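Local coordinates for Alpha/beta hydrolase fold-3 domain protein (Sulfolobus islandicus, PDB 5LK6), which probably hydrolyses carboxylic ester bonds, as a heat-stable lipase or carboxylesterase of the alpha/beta hydrolase fold, at residues Val62-Tyr76 with Cys94-Val108. Sequence-based numbering, arbitrary orientation.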
loop_
_atom_site.group_PDB
_atom_site.type_symbol
_atom_site.label_atom_id
_atom_site.label_comp_id
_atom_site.label_asym_id
_atom_site.label_seq_id
_atom_site.Cartn_x
_atom_site.Cartn_y
_atom_site.Cartn_z
ATOM N N VAL A 62 -2.751 16.132 21.236
ATOM C CA VAL A 62 -1.510 15.355 21.230
ATOM C C VAL A 62 -1.780 13.935 21.699
ATOM O O VAL A 62 -2.334 13.708 22.764
ATOM C CB VAL A 62 -0.459 15.997 22.106
ATOM C CG1 VAL A 62 0.897 15.377 21.836
ATOM C CG2 VAL A 62 -0.423 17.508 21.853
ATOM N N TYR A 63 -1.446 12.986 20.843
ATOM C CA TYR A 63 -1.555 11.564 21.173
ATOM C C TYR A 63 -0.131 11.000 21.294
ATOM O O TYR A 63 0.723 11.173 20.375
ATOM C CB TYR A 63 -2.285 10.822 20.063
ATOM C CG TYR A 63 -3.629 11.360 19.682
ATOM C CD1 TYR A 63 -3.762 12.457 18.813
ATOM C CD2 TYR A 63 -4.763 10.748 20.120
ATOM C CE1 TYR A 63 -5.022 12.918 18.413
ATOM C CE2 TYR A 63 -6.015 11.211 19.766
ATOM C CZ TYR A 63 -6.151 12.289 18.905
ATOM O OH TYR A 63 -7.433 12.690 18.565
ATOM N N LEU A 64 0.143 10.361 22.431
ATOM C CA LEU A 64 1.408 9.612 22.574
ATOM C C LEU A 64 1.071 8.155 22.425
ATOM O O LEU A 64 -0.045 7.738 22.736
ATOM C CB LEU A 64 2.079 9.838 23.913
ATOM C CG LEU A 64 2.406 11.243 24.435
ATOM C CD1 LEU A 64 2.921 11.042 25.855
ATOM C CD2 LEU A 64 3.418 12.058 23.616
ATOM N N PRO A 65 2.013 7.371 21.921
ATOM C CA PRO A 65 1.816 5.927 21.920
ATOM C C PRO A 65 2.192 5.295 23.274
ATOM O O PRO A 65 2.719 5.973 24.191
ATOM C CB PRO A 65 2.756 5.459 20.834
ATOM C CG PRO A 65 3.875 6.470 20.871
ATOM C CD PRO A 65 3.316 7.761 21.375
ATOM N N LYS A 66 1.882 4.003 23.385
ATOM C CA LYS A 66 2.211 3.192 24.561
ATOM C C LYS A 66 3.698 2.980 24.656
ATOM O O LYS A 66 4.262 3.183 25.704
ATOM C CB LYS A 66 1.439 1.879 24.552
ATOM C CG LYS A 66 0.037 2.133 25.052
ATOM C CD LYS A 66 -0.830 0.910 25.161
ATOM C CE LYS A 66 -1.877 1.160 26.246
ATOM N NZ LYS A 66 -3.144 0.410 26.024
ATOM N N ALA A 67 4.319 2.643 23.537
ATOM C CA ALA A 67 5.778 2.695 23.369
ATOM C C ALA A 67 6.475 3.879 24.084
ATOM O O ALA A 67 5.916 4.975 24.219
ATOM C CB ALA A 67 6.139 2.694 21.868
ATOM N N ASN A 68 7.702 3.616 24.535
ATOM C CA ASN A 68 8.534 4.592 25.223
ATOM C C ASN A 68 9.133 5.429 24.153
ATOM O O ASN A 68 9.331 4.953 23.031
ATOM C CB ASN A 68 9.728 3.939 25.970
ATOM C CG ASN A 68 9.303 2.944 27.047
ATOM O OD1 ASN A 68 8.730 3.323 28.086
ATOM N ND2 ASN A 68 9.590 1.659 26.802
ATOM N N GLY A 69 9.495 6.648 24.523
ATOM C CA GLY A 69 10.238 7.530 23.640
ATOM C C GLY A 69 11.686 7.095 23.580
ATOM O O GLY A 69 11.991 6.027 24.070
ATOM N N PRO A 70 12.572 7.881 22.974
ATOM C CA PRO A 70 12.212 9.066 22.195
ATOM C C PRO A 70 11.386 8.783 20.871
ATOM O O PRO A 70 11.496 7.727 20.267
ATOM C CB PRO A 70 13.588 9.699 21.879
ATOM C CG PRO A 70 14.577 8.591 21.991
ATOM C CD PRO A 70 13.900 7.385 22.611
ATOM N N TYR A 71 10.621 9.783 20.432
ATOM C CA TYR A 71 9.618 9.661 19.385
ATOM C C TYR A 71 9.910 10.520 18.144
ATOM O O TYR A 71 10.725 11.476 18.161
ATOM C CB TYR A 71 8.313 10.114 19.944
ATOM C CG TYR A 71 7.841 9.416 21.191
ATOM C CD1 TYR A 71 7.514 8.050 21.188
ATOM C CD2 TYR A 71 7.639 10.141 22.374
ATOM C CE1 TYR A 71 6.994 7.414 22.328
ATOM C CE2 TYR A 71 7.105 9.545 23.536
ATOM C CZ TYR A 71 6.778 8.181 23.529
ATOM O OH TYR A 71 6.247 7.623 24.714
ATOM N N GLY A 72 9.293 10.127 17.028
ATOM C CA GLY A 72 9.106 11.039 15.892
ATOM C C GLY A 72 7.746 11.660 16.134
ATOM O O GLY A 72 6.892 11.085 16.865
ATOM N N VAL A 73 7.542 12.839 15.549
ATOM C CA VAL A 73 6.248 13.571 15.694
ATOM C C VAL A 73 5.588 13.781 14.338
ATOM O O VAL A 73 6.199 14.324 13.409
ATOM C CB VAL A 73 6.402 14.941 16.375
ATOM C CG1 VAL A 73 5.029 15.579 16.607
ATOM C CG2 VAL A 73 7.123 14.794 17.684
ATOM N N LEU A 74 4.335 13.352 14.233
ATOM C CA LEU A 74 3.547 13.535 12.998
ATOM C C LEU A 74 2.521 14.653 13.206
ATOM O O LEU A 74 1.652 14.541 14.076
ATOM C CB LEU A 74 2.832 12.242 12.636
ATOM C CG LEU A 74 1.962 12.286 11.359
ATOM C CD1 LEU A 74 2.861 12.397 10.146
ATOM C CD2 LEU A 74 1.057 11.063 11.285
ATOM N N ILE A 75 2.625 15.712 12.415
ATOM C CA ILE A 75 1.558 16.703 12.358
ATOM C C ILE A 75 0.444 16.134 11.462
ATOM O O ILE A 75 0.696 15.763 10.301
ATOM C CB ILE A 75 2.010 18.011 11.709
ATOM C CG1 ILE A 75 3.253 18.580 12.417
ATOM C CG2 ILE A 75 0.822 18.990 11.686
ATOM C CD1 ILE A 75 3.023 18.957 13.874
ATOM N N TYR A 76 -0.765 16.052 12.008
ATOM C CA TYR A 76 -1.890 15.525 11.263
ATOM C C TYR A 76 -2.910 16.626 11.055
ATOM O O TYR A 76 -3.409 17.144 12.029
ATOM C CB TYR A 76 -2.534 14.292 11.906
ATOM C CG TYR A 76 -3.417 13.599 10.887
ATOM C CD1 TYR A 76 -2.886 12.713 9.966
ATOM C CD2 TYR A 76 -4.757 13.951 10.750
ATOM C CE1 TYR A 76 -3.683 12.123 9.003
ATOM C CE2 TYR A 76 -5.550 13.371 9.775
ATOM C CZ TYR A 76 -5.018 12.458 8.903
ATOM O OH TYR A 76 -5.830 11.895 7.926
ATOM N N CYS A 94 -6.877 9.269 14.241
ATOM C CA CYS A 94 -5.595 9.768 14.688
ATOM C C CYS A 94 -5.057 8.815 15.710
ATOM O O CYS A 94 -3.873 8.564 15.734
ATOM C CB CYS A 94 -5.687 11.155 15.286
ATOM S SG CYS A 94 -5.761 12.439 14.026
ATOM N N ARG A 95 -5.949 8.265 16.523
ATOM C CA ARG A 95 -5.569 7.207 17.471
ATOM C C ARG A 95 -4.993 6.023 16.768
ATOM O O ARG A 95 -3.991 5.518 17.191
ATOM C CB ARG A 95 -6.764 6.738 18.314
ATOM C CG ARG A 95 -7.097 7.671 19.470
ATOM C CD ARG A 95 -8.452 7.295 20.058
ATOM N NE ARG A 95 -8.695 8.116 21.243
ATOM C CZ ARG A 95 -8.160 7.912 22.450
ATOM N NH1 ARG A 95 -7.368 6.878 22.717
ATOM N NH2 ARG A 95 -8.434 8.776 23.402
ATOM N N ALA A 96 -5.648 5.595 15.687
ATOM C CA ALA A 96 -5.240 4.435 14.908
ATOM C C ALA A 96 -3.916 4.661 14.211
ATOM O O ALA A 96 -3.094 3.757 14.139
ATOM C CB ALA A 96 -6.305 4.054 13.901
ATOM N N ILE A 97 -3.693 5.863 13.702
ATOM C CA ILE A 97 -2.363 6.166 13.161
ATOM C C ILE A 97 -1.287 6.101 14.256
ATOM O O ILE A 97 -0.223 5.519 14.052
ATOM C CB ILE A 97 -2.387 7.521 12.469
ATOM C CG1 ILE A 97 -3.233 7.364 11.219
ATOM C CG2 ILE A 97 -0.992 8.021 12.166
ATOM C CD1 ILE A 97 -3.590 8.676 10.599
ATOM N N THR A 98 -1.610 6.672 15.420
ATOM C CA THR A 98 -0.710 6.736 16.564
ATOM C C THR A 98 -0.213 5.352 16.934
ATOM O O THR A 98 0.982 5.110 16.960
ATOM C CB THR A 98 -1.367 7.428 17.781
ATOM O OG1 THR A 98 -1.820 8.718 17.384
ATOM C CG2 THR A 98 -0.347 7.659 18.926
ATOM N N ASN A 99 -1.148 4.461 17.192
ATOM C CA ASN A 99 -0.845 3.089 17.535
ATOM C C ASN A 99 -0.135 2.334 16.385
ATOM O O ASN A 99 0.717 1.529 16.665
ATOM C CB ASN A 99 -2.114 2.402 18.064
ATOM C CG ASN A 99 -2.051 0.910 17.952
ATOM O OD1 ASN A 99 -2.223 0.334 16.878
ATOM N ND2 ASN A 99 -1.803 0.270 19.055
ATOM N N ALA A 100 -0.408 2.654 15.125
ATOM C CA ALA A 100 0.359 2.118 13.981
ATOM C C ALA A 100 1.752 2.709 13.739
ATOM O O ALA A 100 2.597 2.010 13.188
ATOM C CB ALA A 100 -0.439 2.211 12.677
ATOM N N CYS A 101 1.993 3.974 14.082
ATOM C CA CYS A 101 3.276 4.603 13.805
ATOM C C CYS A 101 4.241 4.585 15.020
ATOM O O CYS A 101 5.444 4.913 14.873
ATOM C CB CYS A 101 3.077 6.061 13.304
ATOM S SG CYS A 101 2.543 7.250 14.584
ATOM N N ASN A 102 3.724 4.247 16.204
ATOM C CA ASN A 102 4.468 4.382 17.477
ATOM C C ASN A 102 5.172 5.768 17.556
ATOM O O ASN A 102 6.350 5.917 17.917
ATOM C CB ASN A 102 5.435 3.189 17.687
ATOM C CG ASN A 102 4.714 1.882 18.091
ATOM O OD1 ASN A 102 3.625 1.842 18.714
ATOM N ND2 ASN A 102 5.329 0.799 17.720
ATOM N N CYS A 103 4.407 6.785 17.200
ATOM C CA CYS A 103 4.913 8.127 17.127
ATOM C C CYS A 103 3.903 9.076 17.768
ATOM O O CYS A 103 2.759 8.687 18.093
ATOM C CB CYS A 103 5.286 8.485 15.670
ATOM S SG CYS A 103 3.896 8.883 14.596
ATOM N N VAL A 104 4.350 10.311 17.991
ATOM C CA VAL A 104 3.472 11.297 18.572
ATOM C C VAL A 104 2.670 11.876 17.430
ATOM O O VAL A 104 3.244 12.319 16.428
ATOM C CB VAL A 104 4.250 12.428 19.248
ATOM C CG1 VAL A 104 3.283 13.535 19.730
ATOM C CG2 VAL A 104 5.061 11.881 20.386
ATOM N N VAL A 105 1.354 11.860 17.570
ATOM C CA VAL A 105 0.484 12.551 16.608
ATOM C C VAL A 105 -0.059 13.855 17.232
ATOM O O VAL A 105 -0.606 13.834 18.339
ATOM C CB VAL A 105 -0.667 11.639 16.118
ATOM C CG1 VAL A 105 -1.603 12.409 15.184
ATOM C CG2 VAL A 105 -0.073 10.435 15.374
ATOM N N VAL A 106 0.120 14.959 16.514
ATOM C CA VAL A 106 -0.460 16.251 16.840
ATOM C C VAL A 106 -1.523 16.610 15.751
ATOM O O VAL A 106 -1.190 17.101 14.667
ATOM C CB VAL A 106 0.664 17.305 16.884
ATOM C CG1 VAL A 106 0.155 18.689 17.295
ATOM C CG2 VAL A 106 1.719 16.865 17.837
ATOM N N SER A 107 -2.785 16.337 16.063
ATOM C CA SER A 107 -3.958 16.668 15.253
ATOM C C SER A 107 -4.310 18.167 15.429
ATOM O O SER A 107 -4.699 18.601 16.519
ATOM C CB SER A 107 -5.101 15.773 15.722
ATOM O OG SER A 107 -6.258 15.984 14.979
ATOM N N VAL A 108 -4.123 18.967 14.377
ATOM C CA VAL A 108 -4.322 20.426 14.436
ATOM C C VAL A 108 -5.782 20.825 14.107
ATOM O O VAL A 108 -6.265 20.433 13.066
ATOM C CB VAL A 108 -3.351 21.104 13.480
ATOM C CG1 VAL A 108 -3.501 22.607 13.533
ATOM C CG2 VAL A 108 -1.889 20.734 13.822
HETATM O O HOH W 1 -8.052 14.295 15.934
HETATM O O HOH W 2 -6.525 17.728 12.380
#
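Tyr63 and Tyr76, from two different strands, both touch Cys94, on the helix of a beta-alpha-beta crossover in this alpha/beta hydrolase fold. Strand 104-108, the second strand of that unit, lies between its parallel partner 72-76 (Leu74 N to Val104 O, 2.7 Å) and the antiparallel strand ending at Tyr63 (Tyr63 N to Val105 O, 2.8 Å). Tyr63, Leu74, Val105 and Tyr76 share the sheet face that helix 94-101 covers. Cys94, small and with a polarisable sulfur, suits a place between the two rings: its CB meets Tyr63 CE1 at 3.7 Å, while SG sits obliquely against the Tyr76 ring, 4.5 Å from the centroid. With CG anti to the backbone N (chi1 -164°), Tyr76 extends from the sheet to meet the CD1 methyl of Ile97 with CE1 (3.8 Å); its hydroxyl bonds Asp150. Arg95 crosses Tyr63 at about a right angle, using the aliphatic CG against CE2, and its NE forms a salt bridge with Asp91, whose other carboxylate oxygen is hydrogen-bonded to the Tyr63 hydroxyl. On the other face, branched Val62, Val73, Val104 and Val106 suit close strand packing: Val104 sets CG1 against Val62 CG1 (3.7 Å), and its CG2 also meets Leu64 CD2 and Tyr71 CD2 from the connecting loop. Cys101 and Cys103 form a disulfide across Asn102, the first residue past the helix, whose positive phi asparagine tolerates better than most residues. A water donates to both Tyr63 OH (3.1 Å) and Ser107 OG (2.6 Å).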